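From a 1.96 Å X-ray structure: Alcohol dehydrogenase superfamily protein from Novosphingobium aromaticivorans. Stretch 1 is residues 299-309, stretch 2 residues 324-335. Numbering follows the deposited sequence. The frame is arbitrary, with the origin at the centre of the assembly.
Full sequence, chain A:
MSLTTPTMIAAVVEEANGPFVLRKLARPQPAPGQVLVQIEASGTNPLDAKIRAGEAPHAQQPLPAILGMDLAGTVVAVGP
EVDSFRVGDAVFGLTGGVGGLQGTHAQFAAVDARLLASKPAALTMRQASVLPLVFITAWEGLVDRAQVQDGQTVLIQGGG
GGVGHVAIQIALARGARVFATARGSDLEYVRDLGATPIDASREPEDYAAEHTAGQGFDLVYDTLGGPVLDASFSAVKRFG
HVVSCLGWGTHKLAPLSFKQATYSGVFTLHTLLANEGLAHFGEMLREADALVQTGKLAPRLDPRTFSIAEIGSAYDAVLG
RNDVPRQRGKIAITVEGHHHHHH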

# COMPACT_ATOMS: atom_id res chain seq x y z
N PRO A 299 -24.41 0.26 -17.13
CA PRO A 299 -23.22 -0.59 -17.20
C PRO A 299 -23.52 -1.87 -17.98
O PRO A 299 -24.65 -2.36 -17.96
N ARG A 300 -22.52 -2.38 -18.70
CA ARG A 300 -22.70 -3.61 -19.44
C ARG A 300 -22.33 -4.71 -18.45
O ARG A 300 -21.17 -4.86 -18.08
N LEU A 301 -23.33 -5.47 -18.02
CA LEU A 301 -23.13 -6.52 -17.04
C LEU A 301 -23.38 -7.92 -17.59
O LEU A 301 -24.47 -8.22 -18.08
N ASP A 302 -22.36 -8.78 -17.53
CA ASP A 302 -22.50 -10.15 -18.01
C ASP A 302 -23.53 -10.80 -17.07
O ASP A 302 -23.42 -10.69 -15.85
N PRO A 303 -24.56 -11.46 -17.64
CA PRO A 303 -25.64 -12.12 -16.91
C PRO A 303 -25.21 -13.18 -15.90
O PRO A 303 -25.95 -13.48 -14.96
N ARG A 304 -24.03 -13.76 -16.09
CA ARG A 304 -23.53 -14.79 -15.19
C ARG A 304 -23.33 -14.29 -13.76
O ARG A 304 -22.93 -13.15 -13.54
N THR A 305 -23.61 -15.16 -12.79
CA THR A 305 -23.45 -14.82 -11.38
C THR A 305 -22.40 -15.72 -10.73
O THR A 305 -22.18 -16.86 -11.17
N PHE A 306 -21.76 -15.20 -9.68
CA PHE A 306 -20.71 -15.91 -8.96
C PHE A 306 -20.77 -15.54 -7.48
O PHE A 306 -20.78 -14.35 -7.13
N SER A 307 -20.80 -16.54 -6.61
CA SER A 307 -20.84 -16.28 -5.17
C SER A 307 -19.41 -16.03 -4.72
O SER A 307 -18.47 -16.22 -5.49
N ILE A 308 -19.23 -15.63 -3.47
CA ILE A 308 -17.90 -15.37 -2.95
C ILE A 308 -17.06 -16.64 -2.99
O ILE A 308 -15.84 -16.60 -2.86
N ALA A 309 -17.72 -17.78 -3.20
CA ALA A 309 -17.04 -19.07 -3.26
C ALA A 309 -16.64 -19.48 -4.68
O ALA A 309 -15.94 -20.48 -4.87
N VAL A 324 -14.11 -21.36 -20.54
CA VAL A 324 -15.25 -20.50 -20.25
C VAL A 324 -15.29 -19.29 -21.18
O VAL A 324 -14.27 -18.66 -21.44
N PRO A 325 -16.48 -18.95 -21.71
CA PRO A 325 -16.63 -17.81 -22.61
C PRO A 325 -16.21 -16.50 -21.96
O PRO A 325 -16.48 -16.28 -20.78
N ARG A 326 -15.56 -15.64 -22.73
CA ARG A 326 -15.11 -14.35 -22.21
C ARG A 326 -16.30 -13.49 -21.79
O ARG A 326 -17.39 -13.60 -22.34
N GLN A 327 -16.08 -12.63 -20.80
CA GLN A 327 -17.14 -11.75 -20.32
C GLN A 327 -17.71 -10.90 -21.44
O GLN A 327 -16.98 -10.43 -22.32
N ARG A 328 -19.02 -10.71 -21.41
CA ARG A 328 -19.71 -9.87 -22.38
C ARG A 328 -20.27 -8.80 -21.45
O ARG A 328 -21.38 -8.90 -20.94
N GLY A 329 -19.45 -7.78 -21.24
CA GLY A 329 -19.79 -6.74 -20.31
C GLY A 329 -18.88 -7.12 -19.15
O GLY A 329 -17.94 -7.89 -19.36
N LYS A 330 -19.12 -6.62 -17.95
CA LYS A 330 -18.24 -6.96 -16.84
C LYS A 330 -18.82 -8.03 -15.91
O LYS A 330 -20.01 -8.32 -15.95
N ILE A 331 -17.94 -8.62 -15.10
CA ILE A 331 -18.32 -9.68 -14.17
C ILE A 331 -18.42 -9.15 -12.75
O ILE A 331 -17.51 -8.47 -12.26
N ALA A 332 -19.53 -9.48 -12.08
CA ALA A 332 -19.75 -9.06 -10.71
C ALA A 332 -19.91 -10.29 -9.82
O ALA A 332 -20.52 -11.28 -10.20
N ILE A 333 -19.32 -10.21 -8.63
CA ILE A 333 -19.40 -11.29 -7.67
C ILE A 333 -20.46 -10.90 -6.65
O ILE A 333 -20.43 -9.79 -6.13
N THR A 334 -21.39 -11.81 -6.37
CA THR A 334 -22.42 -11.52 -5.38
C THR A 334 -21.91 -11.99 -4.03
O THR A 334 -21.80 -13.19 -3.78
N VAL A 335 -21.59 -11.04 -3.16
CA VAL A 335 -21.08 -11.34 -1.83
C VAL A 335 -22.24 -11.62 -0.87
O VAL A 335 -22.23 -12.61 -0.14

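P299 stands clear of the second stretch, and contact begins at R300. Its side chain is fully extended (chi1 to chi3 all t), so that one face of the guanidinium lies over the backbone at R328 C and G329 N, while NH1 and NH2 are hydrogen-bonded elsewhere in the structure. K330 N donates to R300 O (2.7 Å), and G329 permits this close approach: an ideal CB on G329 would lie 2.6 Å from R300 O, a clash.

L301 has its CA-to-CB bond directed away, yet its t, p rotamer brings CD1 back to 3.9 Å from A332 CB, an apolar contact that suits two aliphatic side chains. Water 1 joins L301 O, weakly, to R328 O.

D302 points toward stretch 2 and organises the polar centre. With chi1 t, its OD2 accepts from R328 N (3.0 Å), while its CB rests 3.6 Å from I331 CD1. The carboxylate also pairs with R304, whose NH2 lies 2.8 Å from D302 OD2 in a salt bridge and whose NE donates to D302 OD1 (2.9 Å). P303 CD sits 3.7 Å from R328 NH2.

R304 (m, t, m) suits its place because a guanidinium offers several donors in one plane: beyond D302, NH1 and NH2 each reach P325 O at 3.0 Å, and NH2 makes a weak bond to R326 O (3.3 Å). Water 2 links D302 O and R304 O to A332 N.

T305 makes no contact. F306, buried with chi1 m, brings CE2 to 3.7 Å from I331 CG2, an apolar match. Its backbone O accepts from T334 N (2.7 Å), and water 3 connects F306 N, A332 O and T334 OG1.

S307 lies on the same sheet face as T334, F306 on that of I333. I308, extended (t, t), contacts I333 CG2 through its backbone N (4.0 Å); water 4 links that N to T334 O.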

# COMPACT_ATOMS: atom_id res chain seq x y z
CB PRO A 299 -22.92 -0.88 -15.73
CG PRO A 299 -24.31 -0.97 -15.15
CD PRO A 299 -24.99 0.24 -15.78
CB ARG A 300 -21.77 -3.66 -20.66
CG ARG A 300 -22.19 -4.72 -21.68
CD ARG A 300 -21.22 -4.82 -22.84
NE ARG A 300 -21.74 -5.70 -23.88
CZ ARG A 300 -21.04 -6.12 -24.93
NH1 ARG A 300 -19.77 -5.76 -25.07
NH2 ARG A 300 -21.61 -6.90 -25.84
CB LEU A 301 -24.07 -6.27 -15.85
CG LEU A 301 -24.13 -7.27 -14.70
CD1 LEU A 301 -22.77 -7.34 -14.00
CD2 LEU A 301 -25.20 -6.84 -13.72
CB ASP A 302 -21.14 -10.87 -17.92
CG ASP A 302 -21.18 -12.27 -18.51
OD1 ASP A 302 -21.91 -13.13 -17.96
OD2 ASP A 302 -20.48 -12.52 -19.51
CB PRO A 303 -26.51 -12.73 -18.01
CG PRO A 303 -26.16 -11.93 -19.23
CD PRO A 303 -24.68 -11.72 -19.09
CB ARG A 304 -22.22 -15.36 -15.73
CG ARG A 304 -22.40 -16.34 -16.88
CD ARG A 304 -21.07 -16.75 -17.47
NE ARG A 304 -20.45 -15.67 -18.23
CZ ARG A 304 -19.29 -15.78 -18.88
NH1 ARG A 304 -18.62 -16.93 -18.85
NH2 ARG A 304 -18.81 -14.75 -19.56
CB THR A 305 -24.78 -14.93 -10.61
OG1 THR A 305 -25.35 -16.23 -10.80
CG2 THR A 305 -25.76 -13.87 -11.09
CB PHE A 306 -19.33 -15.54 -9.52
CG PHE A 306 -19.19 -15.79 -10.99
CD1 PHE A 306 -18.69 -16.99 -11.47
CD2 PHE A 306 -19.61 -14.83 -11.91
CE1 PHE A 306 -18.59 -17.24 -12.84
CE2 PHE A 306 -19.52 -15.06 -13.28
CZ PHE A 306 -19.01 -16.27 -13.75
CB SER A 307 -21.38 -17.50 -4.43
OG SER A 307 -20.49 -18.59 -4.58
CB ILE A 308 -17.97 -14.85 -1.49
CG1 ILE A 308 -16.60 -14.29 -1.07
CG2 ILE A 308 -18.39 -15.97 -0.56
CD1 ILE A 308 -16.64 -13.55 0.24
CB ALA A 309 -17.92 -20.16 -2.64
CB VAL A 324 -15.23 -19.99 -18.78
CG1 VAL A 324 -15.13 -21.17 -17.83
CG2 VAL A 324 -14.08 -19.04 -18.57
CB PRO A 325 -18.12 -17.84 -22.95
CG PRO A 325 -18.46 -19.29 -22.85
CD PRO A 325 -17.74 -19.70 -21.59
CB ARG A 326 -14.30 -13.60 -23.28
CG ARG A 326 -13.75 -12.26 -22.81
CD ARG A 326 -12.24 -12.31 -22.58
NE ARG A 326 -11.76 -11.16 -21.82
CZ ARG A 326 -10.48 -10.91 -21.57
NH1 ARG A 326 -9.54 -11.73 -22.02
NH2 ARG A 326 -10.13 -9.85 -20.85
CB GLN A 327 -16.62 -10.84 -19.20
CG GLN A 327 -15.37 -10.03 -19.56
CD GLN A 327 -15.00 -8.99 -18.50
OE1 GLN A 327 -15.26 -9.18 -17.31
NE2 GLN A 327 -14.36 -7.91 -18.93
CB ARG A 328 -20.82 -10.65 -23.08
CG ARG A 328 -20.29 -11.83 -23.90
CD ARG A 328 -21.39 -12.55 -24.68
NE ARG A 328 -22.50 -12.96 -23.82
CZ ARG A 328 -23.51 -12.17 -23.46
NH1 ARG A 328 -23.57 -10.91 -23.91
NH2 ARG A 328 -24.45 -12.62 -22.65
CB LYS A 330 -17.88 -5.68 -16.07
CG LYS A 330 -17.06 -4.69 -16.91
CD LYS A 330 -16.72 -3.40 -16.16
CE LYS A 330 -15.98 -3.67 -14.86
NZ LYS A 330 -14.71 -4.42 -15.07
CB ILE A 331 -17.28 -10.82 -14.17
CG1 ILE A 331 -17.16 -11.44 -15.56
CG2 ILE A 331 -17.66 -11.87 -13.13
CD1 ILE A 331 -18.40 -12.20 -16.02
CB ALA A 332 -21.00 -8.19 -10.61
CB ILE A 333 -18.07 -11.47 -6.92
CG1 ILE A 333 -16.96 -11.87 -7.90
CG2 ILE A 333 -18.23 -12.50 -5.80
CD1 ILE A 333 -15.57 -11.67 -7.34
CB THR A 334 -23.74 -12.25 -5.69
OG1 THR A 334 -24.23 -11.82 -6.96
CG2 THR A 334 -24.77 -11.93 -4.61
CB VAL A 335 -20.24 -10.17 -1.27
CG1 VAL A 335 -19.89 -10.42 0.19
CG2 VAL A 335 -18.97 -10.00 -2.10
O HOH W 1 -23.95 -8.21 -21.09
O HOH W 2 -21.40 -10.89 -13.94
O HOH W 3 -22.77 -12.34 -9.24
O HOH W 4 -21.46 -15.27 -1.74